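Uncharacterized protein (Parabacteroides merdae, PDB 4R7F) is of unknown function but carries immunoglobulin-like beta-sandwich domains, one probably related to the plug protein of the type 9 secretion system. Local coordinates at residues Y50-H59 / Y74-D84. Residues are numbered along the deposited sequence; the frame is centred on the assembly and turned at random. Where two conformers were deposited one is given.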
# COMPACT_ATOMS: atom_id res chain seq x y z
N TYR A 50 15.79 -17.17 -34.04
CA TYR A 50 16.66 -16.54 -33.06
C TYR A 50 17.32 -15.39 -33.84
O TYR A 50 17.68 -15.53 -35.03
CB TYR A 50 17.72 -17.47 -32.45
CG TYR A 50 18.75 -16.69 -31.63
CD1 TYR A 50 18.31 -15.78 -30.65
CD2 TYR A 50 20.13 -16.83 -31.83
CE1 TYR A 50 19.21 -15.03 -29.90
CE2 TYR A 50 21.04 -16.08 -31.07
CZ TYR A 50 20.57 -15.18 -30.10
OH TYR A 50 21.40 -14.39 -29.32
N THR A 51 17.44 -14.27 -33.14
CA THR A 51 17.97 -13.04 -33.68
C THR A 51 18.94 -12.51 -32.64
O THR A 51 18.71 -12.67 -31.44
CB THR A 51 16.81 -12.05 -33.88
OG1 THR A 51 15.89 -12.60 -34.82
CG2 THR A 51 17.29 -10.69 -34.36
N ARG A 52 20.03 -11.90 -33.09
CA ARG A 52 21.04 -11.35 -32.18
C ARG A 52 20.70 -9.90 -31.89
O ARG A 52 20.79 -9.06 -32.79
CB ARG A 52 22.44 -11.41 -32.80
CG ARG A 52 23.00 -12.81 -33.00
CD ARG A 52 23.56 -13.40 -31.71
NE ARG A 52 24.96 -13.03 -31.50
CZ ARG A 52 25.75 -13.54 -30.56
NH1 ARG A 52 25.30 -14.46 -29.71
NH2 ARG A 52 27.01 -13.12 -30.47
N TYR A 53 20.29 -9.60 -30.66
CA TYR A 53 20.07 -8.21 -30.28
C TYR A 53 21.18 -7.73 -29.35
O TYR A 53 21.64 -8.48 -28.49
CB TYR A 53 18.74 -8.00 -29.56
CG TYR A 53 17.51 -8.42 -30.32
CD1 TYR A 53 17.06 -7.69 -31.42
CD2 TYR A 53 16.74 -9.50 -29.89
CE1 TYR A 53 15.89 -8.07 -32.10
CE2 TYR A 53 15.57 -9.88 -30.55
CZ TYR A 53 15.16 -9.17 -31.66
OH TYR A 53 14.02 -9.58 -32.32
N ALA A 54 21.58 -6.48 -29.54
CA ALA A 54 22.55 -5.82 -28.70
C ALA A 54 22.01 -4.46 -28.19
O ALA A 54 21.09 -3.90 -28.78
CB ALA A 54 23.83 -5.62 -29.50
N TYR A 55 22.59 -3.91 -27.13
CA TYR A 55 22.09 -2.63 -26.58
C TYR A 55 23.16 -1.58 -26.31
O TYR A 55 24.32 -1.92 -26.12
CB TYR A 55 21.30 -2.88 -25.30
CG TYR A 55 22.12 -3.45 -24.17
CD1 TYR A 55 22.37 -4.81 -24.10
CD2 TYR A 55 22.61 -2.64 -23.15
CE1 TYR A 55 23.11 -5.35 -23.07
CE2 TYR A 55 23.35 -3.18 -22.10
CZ TYR A 55 23.60 -4.54 -22.07
OH TYR A 55 24.34 -5.13 -21.07
N ASN A 56 22.75 -0.31 -26.33
CA ASN A 56 23.53 0.82 -25.84
C ASN A 56 22.89 1.48 -24.63
O ASN A 56 21.66 1.60 -24.54
CB ASN A 56 23.64 1.92 -26.90
CG ASN A 56 24.20 1.43 -28.20
OD1 ASN A 56 25.11 0.60 -28.25
ND2 ASN A 56 23.67 1.97 -29.27
N VAL A 57 23.73 1.99 -23.74
CA VAL A 57 23.31 2.72 -22.57
C VAL A 57 23.44 4.22 -22.85
O VAL A 57 24.52 4.71 -23.22
CB VAL A 57 24.14 2.29 -21.35
CG1 VAL A 57 23.68 2.97 -20.08
CG2 VAL A 57 24.03 0.78 -21.19
N VAL A 58 22.34 4.95 -22.68
CA VAL A 58 22.34 6.40 -22.86
C VAL A 58 22.05 7.05 -21.53
O VAL A 58 21.03 6.77 -20.89
CB VAL A 58 21.30 6.88 -23.88
CG1 VAL A 58 21.31 8.39 -23.94
CG2 VAL A 58 21.58 6.32 -25.28
N HIS A 59 22.95 7.92 -21.09
CA HIS A 59 22.71 8.65 -19.89
C HIS A 59 21.95 9.94 -20.21
O HIS A 59 22.35 10.68 -21.12
CB HIS A 59 24.00 8.97 -19.15
CG HIS A 59 23.75 9.59 -17.82
ND1 HIS A 59 23.68 10.95 -17.63
CD2 HIS A 59 23.47 9.02 -16.62
CE1 HIS A 59 23.42 11.20 -16.35
NE2 HIS A 59 23.26 10.05 -15.73
N TYR A 74 29.87 7.35 -17.11
CA TYR A 74 28.65 6.81 -16.49
C TYR A 74 28.50 5.34 -16.36
O TYR A 74 27.69 4.92 -15.54
CB TYR A 74 27.39 7.38 -17.11
CG TYR A 74 27.13 7.12 -18.58
CD1 TYR A 74 26.60 5.91 -19.03
CD2 TYR A 74 27.32 8.14 -19.51
CE1 TYR A 74 26.31 5.72 -20.37
CE2 TYR A 74 27.03 7.98 -20.84
CZ TYR A 74 26.53 6.77 -21.28
OH TYR A 74 26.25 6.67 -22.61
N MSE A 75 29.26 4.56 -17.13
CA MSE A 75 29.19 3.08 -17.12
C MSE A 75 30.57 2.47 -17.12
O MSE A 75 31.50 3.03 -17.73
CB MSE A 75 28.44 2.52 -18.34
CG MSE A 75 29.11 2.84 -19.70
SE MSE A 75 28.04 2.45 -21.31
CE MSE A 75 27.99 0.48 -21.23
N ASN A 76 30.69 1.31 -16.51
CA ASN A 76 31.81 0.46 -16.70
C ASN A 76 31.33 -0.66 -17.60
O ASN A 76 30.34 -1.32 -17.29
CB ASN A 76 32.35 -0.06 -15.38
CG ASN A 76 33.79 -0.50 -15.52
OD1 ASN A 76 34.06 -1.61 -15.95
ND2 ASN A 76 34.73 0.39 -15.21
N GLY A 77 32.02 -0.85 -18.72
CA GLY A 77 31.62 -1.84 -19.72
C GLY A 77 31.45 -1.20 -21.08
O GLY A 77 31.55 0.02 -21.22
N PHE A 78 31.18 -2.02 -22.09
CA PHE A 78 31.12 -1.53 -23.47
C PHE A 78 29.69 -1.35 -23.99
O PHE A 78 28.74 -2.01 -23.55
CB PHE A 78 31.89 -2.48 -24.41
CG PHE A 78 33.30 -2.76 -23.97
CD1 PHE A 78 34.26 -1.75 -24.00
CD2 PHE A 78 33.67 -4.02 -23.52
CE1 PHE A 78 35.56 -1.99 -23.60
CE2 PHE A 78 34.97 -4.28 -23.12
CZ PHE A 78 35.92 -3.26 -23.16
N GLN A 79 29.57 -0.44 -24.95
CA GLN A 79 28.38 -0.33 -25.75
C GLN A 79 28.30 -1.53 -26.65
O GLN A 79 29.32 -2.16 -26.96
CB GLN A 79 28.44 0.92 -26.62
CG GLN A 79 28.44 2.24 -25.86
CD GLN A 79 27.11 2.59 -25.21
OE1 GLN A 79 26.43 1.73 -24.62
NE2 GLN A 79 26.76 3.87 -25.25
N GLY A 80 27.09 -1.85 -27.09
CA GLY A 80 26.89 -2.89 -28.08
C GLY A 80 27.01 -4.30 -27.53
O GLY A 80 27.40 -5.21 -28.23
N THR A 81 26.63 -4.48 -26.27
CA THR A 81 26.66 -5.79 -25.67
C THR A 81 25.50 -6.67 -26.14
O THR A 81 24.38 -6.19 -26.33
CB THR A 81 26.59 -5.68 -24.16
OG1 THR A 81 27.49 -4.66 -23.71
CG2 THR A 81 26.89 -7.04 -23.52
N THR A 82 25.79 -7.96 -26.28
CA THR A 82 24.78 -8.91 -26.74
C THR A 82 23.80 -9.29 -25.61
O THR A 82 24.11 -9.30 -24.42
CB THR A 82 25.40 -10.16 -27.42
OG1 THR A 82 26.24 -9.74 -28.50
CG2 THR A 82 24.33 -11.07 -28.02
N ILE A 83 22.55 -9.53 -26.02
CA ILE A 83 21.51 -10.00 -25.11
C ILE A 83 21.44 -11.52 -25.26
O ILE A 83 20.97 -12.05 -26.28
CB ILE A 83 20.17 -9.31 -25.39
CG1 ILE A 83 20.34 -7.79 -25.29
CG2 ILE A 83 19.10 -9.78 -24.39
CD1 ILE A 83 19.08 -6.99 -25.56
N ASP A 84 21.96 -12.21 -24.24
CA ASP A 84 22.19 -13.65 -24.32
C ASP A 84 21.06 -14.43 -23.67
O ASP A 84 20.78 -15.53 -24.08
CB ASP A 84 23.54 -14.01 -23.66
CG ASP A 84 24.75 -13.47 -24.42
OD1 ASP A 84 24.64 -13.30 -25.66
OD2 ASP A 84 25.80 -13.23 -23.80
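The carbonyl oxygen V57 O takes two side-chain hydrogen bonds: Y74 OH reaches V57 O at 2.7 Å and Q79 NE2 reaches it at 3.1 Å, and the two donors come from opposite faces of the carbonyl plane. The same Q79 amide turns its OE1 to V57 N at 2.9 Å, an N-H that points at a lone pair in the carbonyl plane with an angle of 165° at the hydrogen. Both polar ends of the amide are therefore engaged by one residue, which fixes its rotation, so the amide pairs with the V57 main chain much as a neighbouring strand would; the bend at chi2 (-71°) folds the side chain back to do so. H59 CB sits over the face of the Y74 ring, 3.6 Å from the ring centroid, a CH-pi contact, while the H59 imidazole is held by S67 and the S113 carbonyl. Further along, the pairing passes to main chain. Y55 N bonds to T81 O, and Y55 O receives G80 N at 2.9 Å and, weakly, T81 N. I83 N then closes on Y53 O at 2.8 Å. Beside these bonds the Y55 ring runs alongside T81, its CE1 3.7 Å from T81 CB, and Y55 CD1 rests against I83 CG1. G80, with its positive phi (76°), and T81 together face Y55 in a G1 beta bulge, where short strand 81-82 joins strand 53-60 antiparallel in the domain assigned to the type 9 secretion plug family.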